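Long-range contacts in lactaldehyde dehydrogenase (Escherichia coli, PDB 2ILU), which catalyses the irreversible NAD-dependent oxidation of L-lactaldehyde to L-lactate, and also oxidises glycolaldehyde, serving L-fucose and L-rhamnose breakdown: residues A[171-176]-A[200-205]; A[145-150]-A[223-228]; A[90-95]-A[181-186]; A[28-33]-A[325-330]. All coordinates share one frame; numbering follows the deposited sequence.

Interaction 1: A[171-176]-A[200-205]. With NDP (NADPH dihydro-nicotinamide-adenine-dinucleotide phosphate), chain D.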
# COMPACT_ATOMS: atom_id res chain seq x y z
N ASN A 171 8.40 -6.63 19.57
CA ASN A 171 9.38 -5.96 20.40
C ASN A 171 9.12 -6.17 21.88
O ASN A 171 8.03 -6.59 22.27
CB ASN A 171 9.38 -4.45 20.16
CG ASN A 171 9.77 -4.07 18.75
OD1 ASN A 171 10.95 -4.04 18.39
ND2 ASN A 171 8.77 -3.79 17.93
N THR A 172 10.14 -5.91 22.68
CA THR A 172 10.00 -5.98 24.11
C THR A 172 10.11 -4.55 24.63
O THR A 172 10.79 -3.77 23.97
CB THR A 172 11.07 -6.85 24.73
OG1 THR A 172 12.36 -6.32 24.41
CG2 THR A 172 10.93 -8.27 24.22
N ILE A 173 9.49 -4.21 25.74
CA ILE A 173 9.56 -2.83 26.16
C ILE A 173 9.83 -2.56 27.65
O ILE A 173 9.51 -3.39 28.50
CB ILE A 173 8.26 -2.13 25.78
CG1 ILE A 173 8.37 -0.63 25.96
CG2 ILE A 173 7.13 -2.67 26.64
CD1 ILE A 173 7.27 0.14 25.28
N VAL A 174 10.44 -1.42 27.92
CA VAL A 174 10.71 -0.98 29.27
C VAL A 174 10.17 0.44 29.46
O VAL A 174 10.75 1.39 28.94
CB VAL A 174 12.22 -0.95 29.58
CG1 VAL A 174 12.41 -0.60 31.04
CG2 VAL A 174 12.86 -2.28 29.26
N ILE A 175 9.05 0.54 30.17
CA ILE A 175 8.41 1.81 30.41
C ILE A 175 8.75 2.50 31.75
O ILE A 175 8.88 1.82 32.77
CB ILE A 175 6.88 1.63 30.36
CG1 ILE A 175 6.44 1.52 28.90
CG2 ILE A 175 6.18 2.77 31.06
CD1 ILE A 175 4.98 1.19 28.75
N LYS A 176 8.94 3.81 31.70
CA LYS A 176 9.16 4.58 32.92
C LYS A 176 8.03 5.58 33.06
O LYS A 176 8.07 6.62 32.41
CB LYS A 176 10.48 5.37 32.92
CG LYS A 176 10.72 6.05 34.29
CD LYS A 176 11.76 7.16 34.26
CE LYS A 176 11.19 8.44 33.69
NZ LYS A 176 10.01 8.87 34.48
N GLY A 200 9.88 -10.46 30.91
CA GLY A 200 10.77 -9.57 30.19
C GLY A 200 10.13 -8.80 29.05
O GLY A 200 10.64 -7.75 28.68
N VAL A 201 9.05 -9.33 28.46
CA VAL A 201 8.40 -8.63 27.36
C VAL A 201 7.94 -7.22 27.77
O VAL A 201 8.14 -6.26 27.02
CB VAL A 201 7.19 -9.42 26.83
CG1 VAL A 201 6.48 -8.63 25.75
CG2 VAL A 201 7.65 -10.77 26.29
N PHE A 202 7.35 -7.13 28.96
CA PHE A 202 6.92 -5.86 29.49
C PHE A 202 7.57 -5.55 30.83
O PHE A 202 7.39 -6.33 31.77
CB PHE A 202 5.40 -5.81 29.67
CG PHE A 202 4.93 -4.52 30.25
CD1 PHE A 202 4.74 -3.41 29.44
CD2 PHE A 202 4.73 -4.39 31.62
CE1 PHE A 202 4.36 -2.19 29.98
CE2 PHE A 202 4.35 -3.18 32.17
CZ PHE A 202 4.17 -2.08 31.35
N ASN A 203 8.30 -4.45 30.92
CA ASN A 203 8.95 -4.08 32.16
C ASN A 203 8.62 -2.66 32.61
O ASN A 203 8.52 -1.77 31.76
CB ASN A 203 10.46 -4.20 31.99
CG ASN A 203 10.88 -5.60 31.62
OD1 ASN A 203 10.95 -6.50 32.46
ND2 ASN A 203 11.15 -5.81 30.34
N LEU A 204 8.45 -2.46 33.91
CA LEU A 204 8.14 -1.14 34.43
C LEU A 204 9.19 -0.66 35.44
O LEU A 204 9.41 -1.34 36.44
CB LEU A 204 6.77 -1.16 35.10
CG LEU A 204 6.25 0.19 35.60
CD1 LEU A 204 5.67 0.97 34.44
CD2 LEU A 204 5.19 -0.05 36.66
N VAL A 205 9.85 0.46 35.18
CA VAL A 205 10.85 0.95 36.12
C VAL A 205 10.54 2.36 36.64
O VAL A 205 10.36 3.28 35.85
CB VAL A 205 12.28 0.91 35.50
CG1 VAL A 205 12.69 -0.52 35.23
CG2 VAL A 205 12.34 1.73 34.22
PA NDP D . 8.38 16.42 30.70
O1A NDP D . 9.14 17.02 29.58
O2A NDP D . 8.63 16.89 32.07
O5B NDP D . 8.63 14.88 30.56
C5B NDP D . 7.97 13.98 31.46
C4B NDP D . 8.49 12.57 31.19
O4B NDP D . 9.85 12.76 30.60
C3B NDP D . 8.72 11.89 32.50
O3B NDP D . 8.76 10.47 32.33
C2B NDP D . 10.03 12.49 32.87
O2B NDP D . 10.61 12.04 34.06
C1B NDP D . 10.81 12.28 31.59
N9A NDP D . 12.02 13.10 31.50
C8A NDP D . 12.19 14.39 32.00
N7A NDP D . 13.42 14.86 31.86
C5A NDP D . 14.08 13.85 31.24
C6A NDP D . 15.44 13.74 30.81
N6A NDP D . 16.33 14.71 30.98
N1A NDP D . 15.79 12.56 30.20
C2A NDP D . 14.91 11.56 30.01
N3A NDP D . 13.59 11.56 30.38
C4A NDP D . 13.22 12.75 31.00
O3 NDP D . 6.80 16.52 30.37
PN NDP D . 5.44 16.60 31.18
O1N NDP D . 5.56 15.79 32.42
O2N NDP D . 4.38 16.20 30.20
O5D NDP D . 5.17 18.16 31.52
C5D NDP D . 6.17 19.02 32.14
C4D NDP D . 6.00 19.07 33.64
O4D NDP D . 7.17 18.51 34.31
C3D NDP D . 5.82 20.46 34.27
O3D NDP D . 4.55 21.03 34.08
C2D NDP D . 6.24 20.20 35.71
O2D NDP D . 5.10 19.75 36.45
C1D NDP D . 7.35 19.15 35.57
N1N NDP D . 8.75 19.72 35.68
C2N NDP D . 9.34 19.78 36.94
C3N NDP D . 10.63 20.28 37.13
C7N NDP D . 11.28 20.35 38.52
O7N NDP D . 10.65 20.83 39.46
N7N NDP D . 12.54 19.87 38.61
C4N NDP D . 11.37 20.76 35.98
C5N NDP D . 10.77 20.70 34.70
C6N NDP D . 9.49 20.19 34.54
P2B NDP D . 10.05 12.61 35.48
O1X NDP D . 8.64 12.14 35.62
O2X NDP D . 11.04 12.03 36.45
O3X NDP D . 10.16 14.12 35.38
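Strands 172-176 and 202-204 run parallel, I173 beside F202 and I175 beside L204, their short axes approaching to 4.7 Å at 17°. I173 N bonds to V201 O at 2.8 Å and I173 O receives N203 N; one step on, I175 N gives to N203 O and I175 O takes V205 N at 2.9 Å. T172, V174 and K176 bond instead to strand 134-149, which places strand 172-176 inside the sheet. On the face of the two isoleucines, I175 CD1 meets the F202 ring at its edge, 3.6 Å from CE1, while I173 CG2 lies obliquely 3.8 Å from CD1. F202 holds CG anti to its backbone N (chi1 179°), and its side chain runs beside that of I173 in the same direction. On the other face, V174 CG2 lies 4.1 Å from N203 ND2, an amide whose OD1 accepts from D12 N. The K176 chain bends at its last two torsions, bringing NZ 3.0 Å from O3B of the NADPH ribose in a hydrogen bond. Backbone bonds and apolar packing thus join two strands of a beta-alpha-beta unit connected by helix 183-195, and the one charged group is delivered from the strand's C-terminal end to the coenzyme.

Interaction 2: A[145-150]-A[223-228]. With NDP (NADPH dihydro-nicotinamide-adenine-dinucleotide phosphate), chain D.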
# COMPACT_ATOMS: atom_id res chain seq x y z
N VAL A 145 14.72 -4.36 21.54
CA VAL A 145 14.30 -3.76 22.80
C VAL A 145 13.94 -2.28 22.69
O VAL A 145 14.76 -1.49 22.23
CB VAL A 145 15.40 -3.88 23.87
CG1 VAL A 145 14.93 -3.19 25.16
CG2 VAL A 145 15.72 -5.35 24.13
N THR A 146 12.73 -1.92 23.10
CA THR A 146 12.34 -0.53 23.05
C THR A 146 12.01 0.07 24.44
O THR A 146 11.75 -0.67 25.39
CB THR A 146 11.14 -0.31 22.09
OG1 THR A 146 9.99 -1.02 22.56
CG2 THR A 146 11.51 -0.82 20.68
N THR A 147 12.05 1.39 24.55
CA THR A 147 11.76 2.01 25.82
C THR A 147 10.73 3.12 25.73
O THR A 147 10.65 3.78 24.71
CB THR A 147 13.05 2.58 26.47
OG1 THR A 147 13.58 3.62 25.64
CG2 THR A 147 14.10 1.51 26.64
N GLY A 148 9.96 3.30 26.80
CA GLY A 148 8.96 4.33 26.82
C GLY A 148 9.11 5.19 28.05
O GLY A 148 9.24 4.69 29.17
N ILE A 149 9.12 6.50 27.83
CA ILE A 149 9.22 7.48 28.88
C ILE A 149 7.96 8.35 28.87
O ILE A 149 7.85 9.22 28.02
CB ILE A 149 10.45 8.38 28.67
CG1 ILE A 149 11.70 7.51 28.47
CG2 ILE A 149 10.62 9.30 29.85
CD1 ILE A 149 12.94 8.31 28.13
N LEU A 150 7.03 8.12 29.80
CA LEU A 150 5.76 8.84 29.81
C LEU A 150 5.66 10.10 30.67
O LEU A 150 6.38 10.23 31.65
CB LEU A 150 4.65 7.89 30.23
CG LEU A 150 4.88 6.43 29.84
CD1 LEU A 150 3.73 5.60 30.40
CD2 LEU A 150 4.99 6.28 28.32
N ALA A 223 17.06 -0.46 20.93
CA ALA A 223 16.93 -0.16 19.51
C ALA A 223 16.18 1.15 19.24
O ALA A 223 16.41 1.79 18.21
CB ALA A 223 16.25 -1.30 18.80
N MET A 224 15.29 1.51 20.16
CA MET A 224 14.53 2.74 20.03
C MET A 224 13.89 3.23 21.33
O MET A 224 13.32 2.42 22.06
CB MET A 224 13.42 2.58 18.99
CG MET A 224 12.49 3.78 18.95
SD MET A 224 11.34 3.80 17.60
CE MET A 224 9.85 3.15 18.42
N VAL A 225 14.00 4.53 21.59
CA VAL A 225 13.42 5.12 22.78
C VAL A 225 12.26 6.05 22.45
O VAL A 225 12.45 7.04 21.74
CB VAL A 225 14.47 5.90 23.61
CG1 VAL A 225 15.11 6.99 22.76
CG2 VAL A 225 13.82 6.51 24.85
N SER A 226 11.08 5.71 22.94
CA SER A 226 9.90 6.52 22.69
C SER A 226 9.54 7.39 23.89
O SER A 226 9.50 6.87 25.00
CB SER A 226 8.73 5.60 22.32
OG SER A 226 7.54 6.35 22.11
N MET A 227 9.31 8.67 23.68
CA MET A 227 8.97 9.55 24.78
C MET A 227 7.95 10.64 24.45
O MET A 227 7.91 11.13 23.33
CB MET A 227 10.25 10.19 25.34
CG MET A 227 10.01 11.30 26.36
SD MET A 227 9.84 12.91 25.59
CE MET A 227 9.30 13.90 26.93
N THR A 228 7.12 10.97 25.43
CA THR A 228 6.12 12.00 25.26
C THR A 228 6.18 13.05 26.38
O THR A 228 6.19 12.67 27.54
CB THR A 228 4.72 11.38 25.22
OG1 THR A 228 4.64 10.45 24.13
CG2 THR A 228 3.67 12.47 25.04
PA NDP D . 8.38 16.42 30.70
O1A NDP D . 9.14 17.02 29.58
O2A NDP D . 8.63 16.89 32.07
O5B NDP D . 8.63 14.88 30.56
C5B NDP D . 7.97 13.98 31.46
C4B NDP D . 8.49 12.57 31.19
O4B NDP D . 9.85 12.76 30.60
C3B NDP D . 8.72 11.89 32.50
O3B NDP D . 8.76 10.47 32.33
C2B NDP D . 10.03 12.49 32.87
O2B NDP D . 10.61 12.04 34.06
C1B NDP D . 10.81 12.28 31.59
N9A NDP D . 12.02 13.10 31.50
C8A NDP D . 12.19 14.39 32.00
N7A NDP D . 13.42 14.86 31.86
C5A NDP D . 14.08 13.85 31.24
C6A NDP D . 15.44 13.74 30.81
N6A NDP D . 16.33 14.71 30.98
N1A NDP D . 15.79 12.56 30.20
C2A NDP D . 14.91 11.56 30.01
N3A NDP D . 13.59 11.56 30.38
C4A NDP D . 13.22 12.75 31.00
O3 NDP D . 6.80 16.52 30.37
PN NDP D . 5.44 16.60 31.18
O1N NDP D . 5.56 15.79 32.42
O2N NDP D . 4.38 16.20 30.20
O5D NDP D . 5.17 18.16 31.52
C5D NDP D . 6.17 19.02 32.14
C4D NDP D . 6.00 19.07 33.64
O4D NDP D . 7.17 18.51 34.31
C3D NDP D . 5.82 20.46 34.27
O3D NDP D . 4.55 21.03 34.08
C2D NDP D . 6.24 20.20 35.71
O2D NDP D . 5.10 19.75 36.45
C1D NDP D . 7.35 19.15 35.57
N1N NDP D . 8.75 19.72 35.68
C2N NDP D . 9.34 19.78 36.94
C3N NDP D . 10.63 20.28 37.13
C7N NDP D . 11.28 20.35 38.52
O7N NDP D . 10.65 20.83 39.46
N7N NDP D . 12.54 19.87 38.61
C4N NDP D . 11.37 20.76 35.98
C5N NDP D . 10.77 20.70 34.70
C6N NDP D . 9.49 20.19 34.54
P2B NDP D . 10.05 12.61 35.48
O1X NDP D . 8.64 12.14 35.62
O2X NDP D . 11.04 12.03 36.45
O3X NDP D . 10.16 14.12 35.38
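T147 and I149 share a parallel ladder with M224, S226 and T228, and the contact is closest over its middle, T147 to I149. T147 N bonds to M224 O (3.0 Å), T147 O receives S226 N, and I149 N gives to S226 O; the last bond, T228 N to I149 O, is longer. I149 CB rests 3.7 Å from M227 CG and its CD1 3.8 Å from V225 CG2, while I237 of helix 231-242 packs on all three residues. A chi1 of -52° sets I149 CG1 beside the backbone N and leaves CG2 anti to it; that methyl faces the NADPH ribose, 3.5 Å from C1B, and CD1 reaches N3A of the adenine at 4.0 Å. Cut back to an alanine, I149 would probably leave a gap beneath the ribose and adenine and take from V225 CG2 its contact with CD1. M227 turns at chi2 (-89°), so that its CE ends 3.8 Å from O5B of NADPH. Strand 134-149 lies between 172-176 and 224-227, the parallel core of a Rossmann-like coenzyme domain, and the nucleotide sits at its C-terminal edge. There L150 O accepts from the ribose hydroxyl O3B, a bond modelled so short that its length is doubtful. T147 OG1 goes to L216 O, whereas S226 OG and T228 OG1 both bond to K162 NZ. The N-terminal end is looser: V145 brings no side-chain atom closer than 4.8 Å to 223-228, and partly exposed A223 is tied by its backbone N to V145 O at 2.8 Å.

Interaction 3: A[90-95]-A[181-186]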
# COMPACT_ATOMS: atom_id res chain seq x y z
N ILE A 90 -6.10 7.36 38.34
CA ILE A 90 -5.81 8.45 37.43
C ILE A 90 -6.35 9.75 38.01
O ILE A 90 -5.63 10.74 38.06
CB ILE A 90 -6.45 8.20 36.05
CG1 ILE A 90 -5.88 6.92 35.45
CG2 ILE A 90 -6.23 9.40 35.14
CD1 ILE A 90 -6.50 6.54 34.12
N VAL A 91 -7.61 9.72 38.44
CA VAL A 91 -8.22 10.89 39.05
C VAL A 91 -7.39 11.38 40.25
O VAL A 91 -7.00 12.55 40.30
CB VAL A 91 -9.65 10.57 39.54
CG1 VAL A 91 -10.18 11.73 40.37
CG2 VAL A 91 -10.56 10.33 38.35
N GLU A 92 -7.13 10.47 41.18
CA GLU A 92 -6.36 10.76 42.37
C GLU A 92 -5.00 11.45 42.11
O GLU A 92 -4.82 12.58 42.57
CB GLU A 92 -6.13 9.48 43.16
CG GLU A 92 -5.23 9.63 44.37
CD GLU A 92 -4.99 8.32 45.09
OE1 GLU A 92 -4.55 7.35 44.42
OE2 GLU A 92 -5.25 8.26 46.32
N GLU A 93 -4.09 10.79 41.40
CA GLU A 93 -2.77 11.36 41.14
C GLU A 93 -2.68 12.39 39.98
O GLU A 93 -1.82 13.26 40.03
CB GLU A 93 -1.76 10.25 40.90
CG GLU A 93 -1.90 9.55 39.56
CD GLU A 93 -1.02 8.32 39.46
OE1 GLU A 93 0.16 8.39 39.88
OE2 GLU A 93 -1.49 7.28 38.95
N GLY A 94 -3.54 12.26 38.97
CA GLY A 94 -3.49 13.19 37.85
C GLY A 94 -4.40 14.39 38.03
O GLY A 94 -4.22 15.42 37.38
N GLY A 95 -5.37 14.26 38.92
CA GLY A 95 -6.28 15.36 39.15
C GLY A 95 -7.20 15.68 37.99
O GLY A 95 -7.58 16.83 37.79
N THR A 181 2.80 10.63 38.24
CA THR A 181 1.66 9.78 37.98
C THR A 181 2.01 8.30 37.71
O THR A 181 1.60 7.75 36.69
CB THR A 181 0.86 10.31 36.77
OG1 THR A 181 1.71 10.37 35.62
CG2 THR A 181 0.32 11.71 37.07
N PRO A 182 2.75 7.66 38.63
CA PRO A 182 3.17 6.26 38.49
C PRO A 182 2.13 5.21 38.92
O PRO A 182 2.30 4.05 38.57
CB PRO A 182 4.39 6.20 39.39
CG PRO A 182 3.96 7.07 40.54
CD PRO A 182 3.33 8.26 39.84
N ASN A 183 1.10 5.62 39.65
CA ASN A 183 0.12 4.66 40.13
C ASN A 183 -0.60 3.84 39.06
O ASN A 183 -0.60 2.61 39.16
CB ASN A 183 -0.88 5.34 41.06
CG ASN A 183 -0.21 5.93 42.30
OD1 ASN A 183 0.72 5.35 42.86
ND2 ASN A 183 -0.69 7.09 42.74
N ASN A 184 -1.19 4.50 38.07
CA ASN A 184 -1.85 3.79 36.99
C ASN A 184 -0.90 2.79 36.31
O ASN A 184 -1.31 1.71 35.92
CB ASN A 184 -2.39 4.78 35.97
CG ASN A 184 -1.34 5.74 35.48
OD1 ASN A 184 -0.41 5.37 34.77
ND2 ASN A 184 -1.48 6.99 35.87
N ALA A 185 0.37 3.18 36.20
CA ALA A 185 1.36 2.29 35.62
C ALA A 185 1.51 1.00 36.47
O ALA A 185 1.47 -0.10 35.91
CB ALA A 185 2.68 3.00 35.50
N ILE A 186 1.67 1.15 37.79
CA ILE A 186 1.76 -0.02 38.65
C ILE A 186 0.54 -0.92 38.43
O ILE A 186 0.72 -2.13 38.27
CB ILE A 186 1.80 0.39 40.14
CG1 ILE A 186 3.13 1.08 40.44
CG2 ILE A 186 1.62 -0.84 41.03
CD1 ILE A 186 4.33 0.23 40.11
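A buried carboxylate-to-backbone contact joins the last turn of helix 83-94, through E93, to N183 and N184 near the start of helix 183-195. OE2 of E93 accepts N184 N at 2.9 Å, met nearly along the C-O axis with an N-H...O angle of 151°. OE1 accepts N183 N at the same length, though crowding in the model makes its position less sure. E93 CG stands between the backbone N and carbonyl carbon (chi1 73°), and from there the extended chain crosses to the neighbouring helix. The carboxylate lies 29° from the plane of the N183 amide, whose OD1 bonds to S36 OG. I90 CG1 is 4.1 Å from N184 CB, and T181 CG2 is 4.0 Å from E93 CG. I35 of strand 34-39 packs on both E93 and N183. Peptide dipoles at this helix end would probably favour an ionised E93. Replacing it by an alanine would probably leave the N-H groups of N183 and N184 without this acceptor and open a gap between the helices. Helix 183-195 is the crossover of a beta-alpha-beta unit, and residues K176 to E179, at the end of strand 172-176 and in the loop after it, bind NAD, as is typical of a Rossmann-like coenzyme domain.

Interaction 4: A[28-33]-A[325-330]. With NDP (NADPH dihydro-nicotinamide-adenine-dinucleotide phosphate), chain D.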
# COMPACT_ATOMS: atom_id res chain seq x y z
N ASN A 28 -1.42 14.05 45.70
CA ASN A 28 -2.69 14.30 45.05
C ASN A 28 -2.83 15.80 44.72
O ASN A 28 -3.02 16.60 45.62
CB ASN A 28 -3.85 13.89 45.95
CG ASN A 28 -5.21 14.10 45.29
OD1 ASN A 28 -5.48 15.15 44.72
ND2 ASN A 28 -6.07 13.09 45.38
N PRO A 29 -2.71 16.18 43.44
CA PRO A 29 -2.83 17.60 43.11
C PRO A 29 -4.05 18.32 43.75
O PRO A 29 -3.98 19.54 43.94
CB PRO A 29 -2.88 17.59 41.58
CG PRO A 29 -3.51 16.26 41.29
CD PRO A 29 -2.79 15.35 42.24
N ALA A 30 -5.11 17.60 44.06
CA ALA A 30 -6.28 18.22 44.68
C ALA A 30 -6.12 18.45 46.19
O ALA A 30 -6.14 19.60 46.63
CB ALA A 30 -7.53 17.38 44.41
N THR A 31 -5.97 17.37 46.95
CA THR A 31 -5.80 17.45 48.40
C THR A 31 -4.38 17.88 48.81
O THR A 31 -4.22 18.52 49.85
CB THR A 31 -6.07 16.10 49.09
OG1 THR A 31 -5.17 15.11 48.58
CG2 THR A 31 -7.51 15.66 48.84
N GLU A 32 -3.40 17.52 47.99
CA GLU A 32 -2.01 17.84 48.23
C GLU A 32 -1.32 16.92 49.25
O GLU A 32 -0.23 17.23 49.73
CB GLU A 32 -1.88 19.30 48.68
CG GLU A 32 -0.54 19.92 48.44
CD GLU A 32 -0.50 21.35 48.91
OE1 GLU A 32 -1.29 22.16 48.39
OE2 GLU A 32 0.31 21.65 49.81
N ALA A 33 -1.96 15.80 49.56
CA ALA A 33 -1.41 14.83 50.50
C ALA A 33 -0.67 13.66 49.81
O ALA A 33 -0.86 13.45 48.60
CB ALA A 33 -2.52 14.28 51.37
N MET A 325 -13.17 20.95 35.62
CA MET A 325 -11.74 21.11 35.73
C MET A 325 -11.14 20.74 37.10
O MET A 325 -11.61 21.23 38.13
CB MET A 325 -11.39 22.55 35.39
CG MET A 325 -9.93 22.91 35.53
SD MET A 325 -9.74 24.69 35.37
CE MET A 325 -10.30 24.91 33.67
N GLY A 326 -10.12 19.88 37.08
CA GLY A 326 -9.47 19.49 38.31
C GLY A 326 -8.32 20.46 38.52
O GLY A 326 -8.25 21.49 37.85
N PRO A 327 -7.40 20.16 39.45
CA PRO A 327 -6.27 21.06 39.69
C PRO A 327 -5.11 20.80 38.70
O PRO A 327 -5.21 19.88 37.89
CB PRO A 327 -5.88 20.71 41.11
CG PRO A 327 -6.09 19.22 41.13
CD PRO A 327 -7.44 19.08 40.45
N LEU A 328 -4.06 21.60 38.78
CA LEU A 328 -2.89 21.38 37.95
C LEU A 328 -1.99 20.28 38.56
O LEU A 328 -2.09 20.05 39.77
CB LEU A 328 -2.10 22.68 37.80
CG LEU A 328 -2.85 23.81 37.10
CD1 LEU A 328 -1.95 25.04 37.00
CD2 LEU A 328 -3.30 23.36 35.72
N ILE A 329 -1.15 19.64 37.76
CA ILE A 329 -0.32 18.55 38.25
C ILE A 329 0.60 18.87 39.47
O ILE A 329 0.91 17.95 40.24
CB ILE A 329 0.55 17.98 37.10
CG1 ILE A 329 1.12 16.62 37.49
CG2 ILE A 329 1.64 18.97 36.73
CD1 ILE A 329 0.08 15.54 37.72
N ASN A 330 1.00 20.12 39.65
CA ASN A 330 1.86 20.46 40.78
C ASN A 330 2.20 21.95 40.93
O ASN A 330 1.88 22.74 40.06
CB ASN A 330 3.17 19.68 40.68
CG ASN A 330 3.88 19.90 39.36
OD1 ASN A 330 4.17 21.04 38.98
ND2 ASN A 330 4.16 18.81 38.66
PA NDP D . 8.38 16.42 30.70
O1A NDP D . 9.14 17.02 29.58
O2A NDP D . 8.63 16.89 32.07
O5B NDP D . 8.63 14.88 30.56
C5B NDP D . 7.97 13.98 31.46
C4B NDP D . 8.49 12.57 31.19
O4B NDP D . 9.85 12.76 30.60
C3B NDP D . 8.72 11.89 32.50
O3B NDP D . 8.76 10.47 32.33
C2B NDP D . 10.03 12.49 32.87
O2B NDP D . 10.61 12.04 34.06
C1B NDP D . 10.81 12.28 31.59
N9A NDP D . 12.02 13.10 31.50
C8A NDP D . 12.19 14.39 32.00
N7A NDP D . 13.42 14.86 31.86
C5A NDP D . 14.08 13.85 31.24
C6A NDP D . 15.44 13.74 30.81
N6A NDP D . 16.33 14.71 30.98
N1A NDP D . 15.79 12.56 30.20
C2A NDP D . 14.91 11.56 30.01
N3A NDP D . 13.59 11.56 30.38
C4A NDP D . 13.22 12.75 31.00
O3 NDP D . 6.80 16.52 30.37
PN NDP D . 5.44 16.60 31.18
O1N NDP D . 5.56 15.79 32.42
O2N NDP D . 4.38 16.20 30.20
O5D NDP D . 5.17 18.16 31.52
C5D NDP D . 6.17 19.02 32.14
C4D NDP D . 6.00 19.07 33.64
O4D NDP D . 7.17 18.51 34.31
C3D NDP D . 5.82 20.46 34.27
O3D NDP D . 4.55 21.03 34.08
C2D NDP D . 6.24 20.20 35.71
O2D NDP D . 5.10 19.75 36.45
C1D NDP D . 7.35 19.15 35.57
N1N NDP D . 8.75 19.72 35.68
C2N NDP D . 9.34 19.78 36.94
C3N NDP D . 10.63 20.28 37.13
C7N NDP D . 11.28 20.35 38.52
O7N NDP D . 10.65 20.83 39.46
N7N NDP D . 12.54 19.87 38.61
C4N NDP D . 11.37 20.76 35.98
C5N NDP D . 10.77 20.70 34.70
C6N NDP D . 9.49 20.19 34.54
P2B NDP D . 10.05 12.61 35.48
O1X NDP D . 8.64 12.14 35.62
O2X NDP D . 11.04 12.03 36.45
O3X NDP D . 10.16 14.12 35.38
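P29 and A30 press against P327, where the turn between strands 23-27 and 34-39 meets the loop leading into helix 331-346. The turn begins at N28, whose OD1 accepts two backbone N-H groups: A30 N at 2.6 Å, in the carbonyl plane, and T31 N at 3.2 Å, from above that plane. The first bond makes an Asx turn, the second an Asx motif, together fixing the rotation of the N28 amide. P29 comes next and carries most of the contact. Its CB lies 3.6 Å from P327 CG, the two proline rings crossing obliquely, and is also in van der Waals reach of L328 O. P327 CG continues across the backbone of P29 towards A30, whose CB it meets at 4.0 Å, with Y364 packing on the same methyl. T31 turns its CB away from 325-330, and its OG1 receives a weak bond from A33 N. E32 takes a positive phi (80°), and its backbone N closes on N28 O; its OE1 accepts from G362 N. At A33 the carbonyl O receives N28 N at 3.0 Å, shutting the hairpin. No polar bond joins the two loops; their association rests mainly on the two prolines, with A30 and the backbone of L328 beside them. Further on, N330 ND2 donates to O2D of the NADPH nicotinamide ribose (2.6 Å, 152°), while N330 OD1 accepts from A333 N. That places N330 as the N-cap of helix 331-346, at the edge of the coenzyme site.

Interactions 1 and 2 belong to one sheet, their centres 9 Å apart; the strand order is 202-204, 172-176, 134-149, 224-227. Interaction 1 is nested within the loop closed by interaction 2. Interaction 3 crosses both along the chain; its helix 183-195 is the crossover of interaction 1, and A185 and I186 pack on L204, though the centres are 19 Å apart. Interaction 4 encloses all the others in sequence and touches interaction 3, centres 11 Å apart, where P29 meets E92 and E93. Interactions 1 and 2 reach the coenzyme at its adenosine half and interaction 4, centred about 28 Å from interaction 2, at the nicotinamide ribose. Contacts far apart in the chain thus line opposite ends of one coenzyme.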